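Local coordinates for protein rRNA N-glycosidase (Bougainvillea spectabilis, PDB 3CTK) that belongs to the plant ribosome-inactivating proteins and folds as a single compact chain in which helices pack around a central mixed beta sheet, at residues Val60-Asp65 and Val69-Tyr74; Phe47-Ile52 and Lys97-Val102; Gln19-Glu24 and Gln161-Ala166; Leu108-Ser113 and Lys154-Val159. One frame throughout, in Å; residues are numbered along the deposited sequence.

Interaction 1: residues Val60-Asp65 and Val69-Tyr74; sequences VKVAID and VYVVGY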
loop_
_atom_site.group_PDB
_atom_site.type_symbol
_atom_site.label_atom_id
_atom_site.label_comp_id
_atom_site.label_asym_id
_atom_site.label_seq_id
_atom_site.Cartn_x
_atom_site.Cartn_y
_atom_site.Cartn_z
ATOM N N VAL A 60 12.374 1.501 9.087
ATOM C CA VAL A 60 12.127 0.283 8.334
ATOM C C VAL A 60 11.999 0.731 6.882
ATOM O O VAL A 60 11.249 1.655 6.585
ATOM C CB VAL A 60 10.815 -0.400 8.774
ATOM C CG1 VAL A 60 10.524 -1.602 7.884
ATOM C CG2 VAL A 60 10.915 -0.832 10.232
ATOM N N LYS A 61 12.770 0.112 5.993
ATOM C CA LYS A 61 12.730 0.450 4.574
ATOM C C LYS A 61 11.809 -0.542 3.880
ATOM O O LYS A 61 12.169 -1.701 3.694
ATOM C CB LYS A 61 14.125 0.355 3.949
ATOM C CG LYS A 61 15.153 1.345 4.473
ATOM C CD LYS A 61 16.522 1.018 3.875
ATOM C CE LYS A 61 17.367 2.257 3.635
ATOM N NZ LYS A 61 17.839 2.891 4.897
ATOM N N VAL A 62 10.625 -0.083 3.492
ATOM C CA VAL A 62 9.637 -0.943 2.842
ATOM C C VAL A 62 9.746 -0.897 1.319
ATOM O O VAL A 62 9.752 0.177 0.719
ATOM C CB VAL A 62 8.215 -0.520 3.268
ATOM C CG1 VAL A 62 7.181 -1.484 2.694
ATOM C CG2 VAL A 62 8.128 -0.477 4.790
ATOM N N ALA A 63 9.821 -2.068 0.698
ATOM C CA ALA A 63 9.936 -2.157 -0.755
ATOM C C ALA A 63 8.580 -2.369 -1.416
ATOM O O ALA A 63 7.818 -3.250 -1.018
ATOM C CB ALA A 63 10.877 -3.296 -1.132
ATOM N N ILE A 64 8.293 -1.558 -2.431
ATOM C CA ILE A 64 7.032 -1.642 -3.162
ATOM C C ILE A 64 7.271 -1.873 -4.657
ATOM O O ILE A 64 8.086 -1.195 -5.279
ATOM C CB ILE A 64 6.204 -0.347 -2.974
ATOM C CG1 ILE A 64 5.766 -0.225 -1.511
ATOM C CG2 ILE A 64 4.991 -0.344 -3.915
ATOM C CD1 ILE A 64 4.981 1.038 -1.201
ATOM N N ASP A 65 6.553 -2.844 -5.215
ATOM C CA ASP A 65 6.630 -3.198 -6.634
ATOM C C ASP A 65 5.880 -2.091 -7.380
ATOM O O ASP A 65 4.681 -1.926 -7.181
ATOM C CB ASP A 65 5.928 -4.546 -6.845
ATOM C CG ASP A 65 6.100 -5.096 -8.250
ATOM O OD1 ASP A 65 6.180 -4.299 -9.203
ATOM O OD2 ASP A 65 6.136 -6.335 -8.400
ATOM N N VAL A 69 1.971 -1.810 -7.072
ATOM C CA VAL A 69 1.973 -1.180 -5.750
ATOM C C VAL A 69 1.910 -2.207 -4.604
ATOM O O VAL A 69 1.433 -1.901 -3.513
ATOM C CB VAL A 69 0.804 -0.161 -5.591
ATOM C CG1 VAL A 69 1.159 0.877 -4.518
ATOM C CG2 VAL A 69 0.522 0.528 -6.918
ATOM N N TYR A 70 2.401 -3.420 -4.851
ATOM C CA TYR A 70 2.417 -4.462 -3.822
ATOM C C TYR A 70 3.650 -4.321 -2.933
ATOM O O TYR A 70 4.759 -4.143 -3.434
ATOM C CB TYR A 70 2.497 -5.866 -4.436
ATOM C CG TYR A 70 1.248 -6.416 -5.084
ATOM C CD1 TYR A 70 1.199 -7.753 -5.490
ATOM C CD2 TYR A 70 0.129 -5.617 -5.311
ATOM C CE1 TYR A 70 0.074 -8.280 -6.105
ATOM C CE2 TYR A 70 -1.010 -6.139 -5.932
ATOM C CZ TYR A 70 -1.026 -7.471 -6.324
ATOM O OH TYR A 70 -2.135 -8.000 -6.942
ATOM N N VAL A 71 3.463 -4.402 -1.621
ATOM C CA VAL A 71 4.600 -4.361 -0.709
ATOM C C VAL A 71 5.157 -5.783 -0.799
ATOM O O VAL A 71 4.394 -6.748 -0.729
ATOM C CB VAL A 71 4.155 -4.057 0.740
ATOM C CG1 VAL A 71 5.277 -4.396 1.722
ATOM C CG2 VAL A 71 3.794 -2.581 0.869
ATOM N N VAL A 72 6.467 -5.922 -0.984
ATOM C CA VAL A 72 7.068 -7.251 -1.098
ATOM C C VAL A 72 7.950 -7.625 0.095
ATOM O O VAL A 72 8.285 -8.796 0.282
ATOM C CB VAL A 72 7.899 -7.386 -2.403
ATOM C CG1 VAL A 72 6.991 -7.252 -3.617
ATOM C CG2 VAL A 72 8.992 -6.332 -2.441
ATOM N N GLY A 73 8.312 -6.633 0.903
ATOM C CA GLY A 73 9.150 -6.899 2.059
ATOM C C GLY A 73 9.712 -5.618 2.632
ATOM O O GLY A 73 9.338 -4.526 2.206
ATOM N N TYR A 74 10.605 -5.741 3.606
ATOM C CA TYR A 74 11.211 -4.569 4.219
ATOM C C TYR A 74 12.564 -4.913 4.806
ATOM O O TYR A 74 12.932 -6.083 4.913
ATOM C CB TYR A 74 10.316 -4.015 5.335
ATOM C CG TYR A 74 10.089 -4.983 6.482
ATOM C CD1 TYR A 74 9.042 -5.904 6.447
ATOM C CD2 TYR A 74 10.943 -4.996 7.590
ATOM C CE1 TYR A 74 8.847 -6.817 7.484
ATOM C CE2 TYR A 74 10.758 -5.909 8.634
ATOM C CZ TYR A 74 9.709 -6.815 8.573
ATOM O OH TYR A 74 9.526 -7.726 9.592
#
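V62 overlaps V71 through one methyl branch: its CG1 lies 3.6 Å from V71 CG1, the two side chains meeting at a slant on the same face of a two-stranded ladder. With CG1 anti to the backbone N (chi1 -175°), V62 sends that branch along the strand toward V71, while its other methyl rests near the CB of Y74. I64 continues the row, its CG1 3.9 Å from V71 CG2 and its CG2 3.6 Å from V69 CA, in the turn that leads into the returning strand. Branched aliphatic residues suit this face because helix 149-168 lies over it, V71 touching F156 and S164.

The backbones are joined from A63 N to G73 O (2.9 Å), from V72 N to A63 O (3.0 Å) and from D65 N to Y70 O (2.8 Å), all nearly straight. A63 therefore spans two residues, V72 and G73, and the extra residue makes a beta bulge. V72, its psi close to zero, turns its CG2 to within 3.8 Å of A63 CB; small A63 leaves room there for L98. At the turn, D65 directs OD1 to T67 and to R46, so its charge is answered beside the bend. The whole is a bulged antiparallel beta hairpin in the middle of the six-stranded sheet of the ribosome-inactivating protein fold.

Interaction 2: residues Phe47-Ile52 and Lys97-Val102; sequences FVLVDI and KLFPGV
L98 lowers one methyl onto the F47 ring: its CD1 stands 4.0 Å from the ring centroid and only 1° off the normal, a CH-pi contact centred on the face. The second branch is a separate bump. L98 CD2 lies toward the rim, 3.8 Å from F47 CD1, and comes within 4.1 Å of L49 CD2. The fork of the leucine thus uses both of its tips, one on the flat phenyl surface and the other in the hollow between F47 and L49, two residues of alternate positions that point to the same face of the strand. With CG anti to the carbonyl carbon (chi1 -77°), the fork of L98 is turned down onto F47 and L49.

The surface it lands on belongs to the central mixed sheet of the fold, where strand 47-53 lies beside strand 59-65; A63 and V72 also touch L98 there. L98 is the residue at which the chain leaves helix 92-97, so the contact seats the start of the following loop on the sheet. L49 and L98 run alongside each other head to tail, and L49 CD2 ends 4.3 Å from F99 CE2, approaching that ring obliquely. The F99 ring in turn lies against its neighbour, with L98 CB 4.0 Å above one face and displaced toward the rim. Beyond it, a type II beta turn from F99 to V102 carries the loop clear of the strand; G101 accepts the positive phi of its third position, and R105 reaches back to the carbonyls of L98 and F99.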
loop_
_atom_site.group_PDB
_atom_site.type_symbol
_atom_site.label_atom_id
_atom_site.label_comp_id
_atom_site.label_asym_id
_atom_site.label_seq_id
_atom_site.Cartn_x
_atom_site.Cartn_y
_atom_site.Cartn_z
ATOM N N PHE A 47 11.337 -1.383 -8.320
ATOM C CA PHE A 47 10.877 -1.065 -6.968
ATOM C C PHE A 47 11.121 0.360 -6.501
ATOM O O PHE A 47 12.016 1.048 -6.987
ATOM C CB PHE A 47 11.533 -2.002 -5.940
ATOM C CG PHE A 47 11.344 -3.460 -6.230
ATOM C CD1 PHE A 47 12.361 -4.201 -6.827
ATOM C CD2 PHE A 47 10.143 -4.090 -5.927
ATOM C CE1 PHE A 47 12.181 -5.552 -7.119
ATOM C CE2 PHE A 47 9.952 -5.438 -6.216
ATOM C CZ PHE A 47 10.975 -6.171 -6.814
ATOM N N VAL A 48 10.299 0.797 -5.551
ATOM C CA VAL A 48 10.458 2.107 -4.939
ATOM C C VAL A 48 10.558 1.793 -3.453
ATOM O O VAL A 48 9.852 0.920 -2.951
ATOM C CB VAL A 48 9.251 3.049 -5.204
ATOM C CG1 VAL A 48 7.959 2.409 -4.735
ATOM C CG2 VAL A 48 9.474 4.383 -4.492
ATOM N N LEU A 49 11.455 2.479 -2.756
ATOM C CA LEU A 49 11.640 2.239 -1.334
ATOM C C LEU A 49 10.979 3.329 -0.496
ATOM O O LEU A 49 11.065 4.516 -0.813
ATOM C CB LEU A 49 13.138 2.155 -1.018
ATOM C CG LEU A 49 13.904 1.141 -1.880
ATOM C CD1 LEU A 49 15.400 1.232 -1.608
ATOM C CD2 LEU A 49 13.390 -0.261 -1.588
ATOM N N VAL A 50 10.310 2.911 0.573
ATOM C CA VAL A 50 9.623 3.832 1.470
ATOM C C VAL A 50 10.250 3.738 2.859
ATOM O O VAL A 50 10.078 2.742 3.559
ATOM C CB VAL A 50 8.119 3.488 1.560
ATOM C CG1 VAL A 50 7.427 4.391 2.578
ATOM C CG2 VAL A 50 7.472 3.646 0.190
ATOM N N ASP A 51 10.985 4.778 3.242
ATOM C CA ASP A 51 11.650 4.826 4.542
ATOM C C ASP A 51 10.734 5.422 5.603
ATOM O O ASP A 51 10.420 6.613 5.561
ATOM C CB ASP A 51 12.927 5.669 4.452
ATOM C CG ASP A 51 14.070 4.934 3.782
ATOM O OD1 ASP A 51 13.824 3.890 3.139
ATOM O OD2 ASP A 51 15.221 5.410 3.895
ATOM N N ILE A 52 10.313 4.591 6.550
ATOM C CA ILE A 52 9.435 5.040 7.627
ATOM C C ILE A 52 10.227 5.064 8.924
ATOM O O ILE A 52 10.762 4.038 9.350
ATOM C CB ILE A 52 8.233 4.096 7.795
ATOM C CG1 ILE A 52 7.483 3.981 6.465
ATOM C CG2 ILE A 52 7.305 4.615 8.897
ATOM C CD1 ILE A 52 6.422 2.898 6.457
ATOM N N LYS A 97 17.255 -8.974 -6.156
ATOM C CA LYS A 97 17.842 -7.640 -6.259
ATOM C C LYS A 97 17.654 -6.638 -5.125
ATOM O O LYS A 97 18.413 -5.672 -5.031
ATOM C CB LYS A 97 17.400 -6.998 -7.574
ATOM C CG LYS A 97 18.098 -7.593 -8.787
ATOM C CD LYS A 97 17.647 -6.934 -10.075
ATOM C CE LYS A 97 18.593 -7.281 -11.212
ATOM N NZ LYS A 97 18.843 -8.746 -11.300
ATOM N N LEU A 98 16.656 -6.840 -4.273
ATOM C CA LEU A 98 16.443 -5.907 -3.170
ATOM C C LEU A 98 17.439 -6.099 -2.038
ATOM O O LEU A 98 17.901 -7.214 -1.787
ATOM C CB LEU A 98 15.022 -6.039 -2.608
ATOM C CG LEU A 98 13.912 -5.386 -3.437
ATOM C CD1 LEU A 98 12.554 -5.775 -2.875
ATOM C CD2 LEU A 98 14.099 -3.869 -3.428
ATOM N N PHE A 99 17.765 -4.998 -1.364
ATOM C CA PHE A 99 18.676 -5.014 -0.220
ATOM C C PHE A 99 19.932 -5.832 -0.507
ATOM O O PHE A 99 20.253 -6.782 0.207
ATOM C CB PHE A 99 17.931 -5.580 0.984
ATOM C CG PHE A 99 16.541 -5.016 1.151
ATOM C CD1 PHE A 99 15.456 -5.859 1.371
ATOM C CD2 PHE A 99 16.321 -3.643 1.086
ATOM C CE1 PHE A 99 14.164 -5.341 1.524
ATOM C CE2 PHE A 99 15.034 -3.115 1.238
ATOM C CZ PHE A 99 13.957 -3.971 1.457
ATOM N N PRO A 100 20.676 -5.450 -1.554
ATOM C CA PRO A 100 21.899 -6.160 -1.936
ATOM C C PRO A 100 22.949 -6.250 -0.833
ATOM O O PRO A 100 23.199 -5.282 -0.115
ATOM C CB PRO A 100 22.389 -5.370 -3.146
ATOM C CG PRO A 100 21.929 -3.970 -2.837
ATOM C CD PRO A 100 20.525 -4.205 -2.327
ATOM N N GLY A 101 23.550 -7.426 -0.696
ATOM C CA GLY A 101 24.582 -7.615 0.303
ATOM C C GLY A 101 24.111 -7.991 1.692
ATOM O O GLY A 101 24.910 -8.451 2.502
ATOM N N VAL A 102 22.827 -7.789 1.983
ATOM C CA VAL A 102 22.285 -8.133 3.299
ATOM C C VAL A 102 22.140 -9.657 3.360
ATOM O O VAL A 102 21.359 -10.239 2.606
ATOM C CB VAL A 102 20.909 -7.452 3.519
ATOM C CG1 VAL A 102 20.339 -7.833 4.885
ATOM C CG2 VAL A 102 21.068 -5.934 3.412
#

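Interaction 3: residues Gln19-Glu24 and Gln161-Ala166; sequences QDLRNE and QMVSEA
L21 and V163 make the apolar half of this helix-to-helix contact, methyl against methyl, with L21 CD2 3.5 Å from V163 CG1. That is tighter than usual for two carbons, and the side chains cross at about a right angle, so the meeting is a single firm point and not a long overlap. L21 gets there with CG anti to its own backbone N (chi1 174°), reaching out from helix 14-25. V163 presents a short, stiff branch that fits the narrow approach, and it sits where helix 149-168 widens into a pi-type turn over residues 161-165. I64 of the central sheet packs on V163 as well.

A166, one turn further on, has as much surface buried as V163 but contributes differently. Its methyl is small enough to let helix 14-25 come close, touching Y14 and I18, while its carbonyl offers an acceptor. R22 spans the distance with a chain extended from CG to NE. Its NH2 lies 2.9 Å from A166 O, in the carbonyl plane and near the C=O direction, although the N-H is bent to 136° and the oxygen stands 28° out of the guanidinium plane. R22 NE binds the carbonyl of A167, and NH2 also pairs with E173 in a salt bridge.

A buried arginine thus gathers carbonyls from the last turn of a helix, where the partial negative charge of the helix end should be welcome to its cation, and the salt bridge to E173 probably helps balance its charge.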
loop_
_atom_site.group_PDB
_atom_site.type_symbol
_atom_site.label_atom_id
_atom_site.label_comp_id
_atom_site.label_asym_id
_atom_site.label_seq_id
_atom_site.Cartn_x
_atom_site.Cartn_y
_atom_site.Cartn_z
ATOM N N GLN A 19 1.743 11.988 -2.265
ATOM C CA GLN A 19 1.824 12.521 -3.619
ATOM C C GLN A 19 3.177 12.183 -4.235
ATOM O O GLN A 19 3.257 11.854 -5.422
ATOM C CB GLN A 19 1.606 14.037 -3.633
ATOM C CG GLN A 19 1.658 14.636 -5.038
ATOM C CD GLN A 19 0.646 14.008 -5.983
ATOM O OE1 GLN A 19 1.009 13.444 -7.018
ATOM N NE2 GLN A 19 -0.627 14.103 -5.632
ATOM N N ASP A 20 4.240 12.245 -3.437
ATOM C CA ASP A 20 5.564 11.918 -3.959
ATOM C C ASP A 20 5.649 10.444 -4.351
ATOM O O ASP A 20 6.336 10.092 -5.316
ATOM C CB ASP A 20 6.662 12.257 -2.938
ATOM C CG ASP A 20 6.834 13.760 -2.741
ATOM O OD1 ASP A 20 6.482 14.534 -3.657
ATOM O OD2 ASP A 20 7.334 14.168 -1.670
ATOM N N LEU A 21 4.953 9.583 -3.611
ATOM C CA LEU A 21 4.944 8.157 -3.925
ATOM C C LEU A 21 4.188 7.937 -5.236
ATOM O O LEU A 21 4.619 7.157 -6.086
ATOM C CB LEU A 21 4.291 7.352 -2.791
ATOM C CG LEU A 21 4.074 5.846 -3.005
ATOM C CD1 LEU A 21 5.366 5.158 -3.429
ATOM C CD2 LEU A 21 3.541 5.236 -1.711
ATOM N N ARG A 22 3.067 8.630 -5.413
ATOM C CA ARG A 22 2.307 8.487 -6.655
ATOM C C ARG A 22 3.160 8.914 -7.850
ATOM O O ARG A 22 3.076 8.318 -8.920
ATOM C CB ARG A 22 1.031 9.336 -6.624
ATOM C CG ARG A 22 -0.070 8.792 -5.729
ATOM C CD ARG A 22 -1.286 9.720 -5.706
ATOM N NE ARG A 22 -2.296 9.229 -4.773
ATOM C CZ ARG A 22 -3.021 10.001 -3.971
ATOM N NH1 ARG A 22 -2.859 11.319 -3.986
ATOM N NH2 ARG A 22 -3.885 9.450 -3.127
ATOM N N ASN A 23 3.969 9.954 -7.664
ATOM C CA ASN A 23 4.831 10.443 -8.736
ATOM C C ASN A 23 5.805 9.354 -9.186
ATOM O O ASN A 23 6.130 9.245 -10.369
ATOM C CB ASN A 23 5.615 11.676 -8.265
ATOM C CG ASN A 23 4.745 12.917 -8.136
ATOM O OD1 ASN A 23 5.182 13.936 -7.600
ATOM N ND2 ASN A 23 3.517 12.843 -8.637
ATOM N N GLU A 24 6.272 8.550 -8.237
ATOM C CA GLU A 24 7.198 7.462 -8.542
ATOM C C GLU A 24 6.491 6.302 -9.246
ATOM O O GLU A 24 7.097 5.589 -10.046
ATOM C CB GLU A 24 7.849 6.942 -7.257
ATOM C CG GLU A 24 8.737 7.952 -6.559
ATOM C CD GLU A 24 9.981 8.279 -7.357
ATOM O OE1 GLU A 24 10.585 9.341 -7.098
ATOM O OE2 GLU A 24 10.362 7.474 -8.236
ATOM N N GLN A 161 -2.139 -0.647 4.047
ATOM C CA GLN A 161 -3.305 0.216 3.915
ATOM C C GLN A 161 -2.963 1.708 4.001
ATOM O O GLN A 161 -3.517 2.517 3.255
ATOM C CB GLN A 161 -4.343 -0.145 4.976
ATOM C CG GLN A 161 -4.781 -1.602 4.932
ATOM C CD GLN A 161 -5.912 -1.880 5.900
ATOM O OE1 GLN A 161 -7.057 -1.513 5.651
ATOM N NE2 GLN A 161 -5.590 -2.515 7.022
ATOM N N MET A 162 -2.052 2.075 4.897
ATOM C CA MET A 162 -1.675 3.480 5.052
ATOM C C MET A 162 -0.770 4.011 3.945
ATOM O O MET A 162 -0.696 5.225 3.733
ATOM C CB MET A 162 -0.994 3.710 6.408
ATOM C CG MET A 162 -1.922 3.548 7.598
ATOM S SD MET A 162 -1.107 3.925 9.166
ATOM C CE MET A 162 -0.894 5.722 9.029
ATOM N N VAL A 163 -0.086 3.116 3.238
ATOM C CA VAL A 163 0.809 3.554 2.170
ATOM C C VAL A 163 0.348 3.149 0.770
ATOM O O VAL A 163 0.012 4.007 -0.044
ATOM C CB VAL A 163 2.246 3.030 2.394
ATOM C CG1 VAL A 163 3.160 3.537 1.280
ATOM C CG2 VAL A 163 2.767 3.498 3.758
ATOM N N SER A 164 0.332 1.848 0.490
ATOM C CA SER A 164 -0.080 1.367 -0.826
ATOM C C SER A 164 -1.516 1.722 -1.199
ATOM O O SER A 164 -1.762 2.278 -2.272
ATOM C CB SER A 164 0.083 -0.150 -0.918
ATOM O OG SER A 164 1.440 -0.522 -0.803
ATOM N N GLU A 165 -2.464 1.394 -0.329
ATOM C CA GLU A 165 -3.870 1.675 -0.620
ATOM C C GLU A 165 -4.155 3.175 -0.683
ATOM O O GLU A 165 -4.992 3.619 -1.475
ATOM C CB GLU A 165 -4.773 1.002 0.422
ATOM C CG GLU A 165 -4.564 -0.510 0.552
ATOM C CD GLU A 165 -5.040 -1.306 -0.661
ATOM O OE1 GLU A 165 -5.262 -0.707 -1.737
ATOM O OE2 GLU A 165 -5.180 -2.545 -0.536
ATOM N N ALA A 166 -3.463 3.954 0.146
ATOM C CA ALA A 166 -3.643 5.404 0.158
ATOM C C ALA A 166 -3.117 5.994 -1.153
ATOM O O ALA A 166 -3.670 6.960 -1.682
ATOM C CB ALA A 166 -2.910 6.016 1.344
#

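Interaction 4: residues Leu108-Ser113 and Lys154-Val159; sequences LTFDGS and KFFLIV
F156 meets L108 at the rim of its ring and not over a face: L108 CD1 lies near the ring plane, 3.7 Å from F156 CE1, the two side chains arriving from opposite directions. F110 adds a looser touch, F156 CD1 standing at the edge of its ring, 4.4 Å from F110 CE1. With CG anti to the carbonyl carbon (chi1 -83°), F156 holds its flat ring out from helix 149-168, thin enough to enter between the loop and the sheet, where it also reaches L87 and Y74.

On the other side, strand 105-108, at the margin of the central mixed sheet, ends and the chain turns a corner at T109 and F110. L108 and F110 both point toward the helix, bulky apolar residues filling the space under the bend. Past the corner D111 forms an Asx turn: S113 N donates to D111 OD2 at 2.9 Å, from well above the carboxylate plane, and S113 OG donates to the same oxygen at 2.7 Å on its syn side. With two donors on OD2, D111 probably helps hold S113 at the N-cap of helix 114-121, where its hydroxyl also makes a weak bond to K116 N.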
loop_
_atom_site.group_PDB
_atom_site.type_symbol
_atom_site.label_atom_id
_atom_site.label_comp_id
_atom_site.label_asym_id
_atom_site.label_seq_id
_atom_site.Cartn_x
_atom_site.Cartn_y
_atom_site.Cartn_z
ATOM N N LEU A 108 9.222 -15.238 4.895
ATOM C CA LEU A 108 8.087 -15.538 5.759
ATOM C C LEU A 108 7.275 -16.705 5.194
ATOM O O LEU A 108 7.375 -17.025 4.009
ATOM C CB LEU A 108 7.207 -14.291 5.909
ATOM C CG LEU A 108 7.917 -13.087 6.551
ATOM C CD1 LEU A 108 7.074 -11.824 6.400
ATOM C CD2 LEU A 108 8.191 -13.392 8.021
ATOM N N THR A 109 6.476 -17.338 6.045
ATOM C CA THR A 109 5.675 -18.476 5.618
ATOM C C THR A 109 4.353 -18.076 4.971
ATOM O O THR A 109 3.658 -18.921 4.408
ATOM C CB THR A 109 5.388 -19.433 6.796
ATOM O OG1 THR A 109 4.692 -18.729 7.831
ATOM C CG2 THR A 109 6.693 -19.998 7.353
ATOM N N PHE A 110 4.009 -16.794 5.051
ATOM C CA PHE A 110 2.770 -16.298 4.458
ATOM C C PHE A 110 3.034 -15.260 3.366
ATOM O O PHE A 110 4.071 -14.592 3.369
ATOM C CB PHE A 110 1.852 -15.709 5.549
ATOM C CG PHE A 110 2.509 -14.665 6.420
ATOM C CD1 PHE A 110 2.590 -13.336 6.011
ATOM C CD2 PHE A 110 3.031 -15.012 7.664
ATOM C CE1 PHE A 110 3.180 -12.365 6.833
ATOM C CE2 PHE A 110 3.622 -14.050 8.493
ATOM C CZ PHE A 110 3.695 -12.726 8.077
ATOM N N ASP A 111 2.102 -15.140 2.421
ATOM C CA ASP A 111 2.254 -14.168 1.344
ATOM C C ASP A 111 1.546 -12.862 1.699
ATOM O O ASP A 111 0.980 -12.732 2.788
ATOM C CB ASP A 111 1.734 -14.741 0.015
ATOM C CG ASP A 111 0.227 -14.942 -0.004
ATOM O OD1 ASP A 111 -0.239 -15.791 -0.793
ATOM O OD2 ASP A 111 -0.491 -14.252 0.742
ATOM N N GLY A 112 1.574 -11.901 0.780
ATOM C CA GLY A 112 0.970 -10.607 1.044
ATOM C C GLY A 112 -0.513 -10.404 0.787
ATOM O O GLY A 112 -0.996 -9.275 0.876
ATOM N N SER A 113 -1.245 -11.465 0.467
ATOM C CA SER A 113 -2.675 -11.317 0.227
ATOM C C SER A 113 -3.338 -11.005 1.563
ATOM O O SER A 113 -2.851 -11.417 2.615
ATOM C CB SER A 113 -3.259 -12.604 -0.365
ATOM O OG SER A 113 -3.109 -13.700 0.521
ATOM N N LYS A 154 0.778 -8.079 11.381
ATOM C CA LYS A 154 0.044 -6.888 11.808
ATOM C C LYS A 154 0.689 -5.644 11.205
ATOM O O LYS A 154 -0.000 -4.735 10.749
ATOM C CB LYS A 154 0.030 -6.784 13.333
ATOM C CG LYS A 154 -0.842 -7.837 14.008
ATOM C CD LYS A 154 -0.786 -7.754 15.530
ATOM C CE LYS A 154 -1.382 -6.457 16.054
ATOM N NZ LYS A 154 -0.627 -5.245 15.613
ATOM N N PHE A 155 2.017 -5.605 11.205
ATOM C CA PHE A 155 2.736 -4.475 10.627
ATOM C C PHE A 155 2.376 -4.336 9.145
ATOM O O PHE A 155 2.056 -3.242 8.673
ATOM C CB PHE A 155 4.247 -4.676 10.771
ATOM C CG PHE A 155 5.062 -3.782 9.881
ATOM C CD1 PHE A 155 5.097 -2.405 10.094
ATOM C CD2 PHE A 155 5.766 -4.311 8.803
ATOM C CE1 PHE A 155 5.817 -1.572 9.245
ATOM C CE2 PHE A 155 6.493 -3.482 7.945
ATOM C CZ PHE A 155 6.517 -2.111 8.166
ATOM N N PHE A 156 2.425 -5.444 8.409
ATOM C CA PHE A 156 2.100 -5.398 6.985
ATOM C C PHE A 156 0.681 -4.892 6.748
ATOM O O PHE A 156 0.455 -4.060 5.876
ATOM C CB PHE A 156 2.282 -6.777 6.334
ATOM C CG PHE A 156 3.706 -7.083 5.946
ATOM C CD1 PHE A 156 4.379 -8.170 6.495
ATOM C CD2 PHE A 156 4.375 -6.279 5.024
ATOM C CE1 PHE A 156 5.693 -8.455 6.134
ATOM C CE2 PHE A 156 5.691 -6.555 4.656
ATOM C CZ PHE A 156 6.352 -7.646 5.212
ATOM N N LEU A 157 -0.276 -5.387 7.524
ATOM C CA LEU A 157 -1.661 -4.954 7.359
ATOM C C LEU A 157 -1.798 -3.448 7.527
ATOM O O LEU A 157 -2.507 -2.791 6.762
ATOM C CB LEU A 157 -2.573 -5.675 8.362
ATOM C CG LEU A 157 -2.817 -7.157 8.056
ATOM C CD1 LEU A 157 -3.543 -7.832 9.210
ATOM C CD2 LEU A 157 -3.625 -7.267 6.773
ATOM N N ILE A 158 -1.114 -2.898 8.523
ATOM C CA ILE A 158 -1.189 -1.465 8.772
ATOM C C ILE A 158 -0.474 -0.647 7.699
ATOM O O ILE A 158 -1.055 0.278 7.128
ATOM C CB ILE A 158 -0.613 -1.116 10.167
ATOM C CG1 ILE A 158 -1.443 -1.820 11.249
ATOM C CG2 ILE A 158 -0.620 0.401 10.378
ATOM C CD1 ILE A 158 -0.881 -1.692 12.656
ATOM N N VAL A 159 0.770 -1.001 7.395
ATOM C CA VAL A 159 1.528 -0.242 6.404
ATOM C C VAL A 159 0.978 -0.351 4.980
ATOM O O VAL A 159 1.007 0.625 4.224
ATOM C CB VAL A 159 3.029 -0.639 6.424
ATOM C CG1 VAL A 159 3.262 -1.910 5.621
ATOM C CG2 VAL A 159 3.874 0.513 5.884
#

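From the N terminus, after edge strand 3-7, the chain enters helix 14-25, whose partner in interaction 3 arrives only at residues 161-166, so that contact spans all the others. Strand 47-53 then opens interaction 2, and before it closes at 97-102 the hairpin of interaction 1 has opened and shut at 60-65 and 69-74. Interaction 4 runs from 108-113 to 154-159, after interaction 2 but still within the span of interaction 3; none cross. Interactions 1 and 2 share the central sheet through neighbouring strands, while 3 and 4 share helix 149-168, which binds helix 14-25 near one end and the corner after strand 105-108 further back. F156 and S164 join that helix to the hairpin.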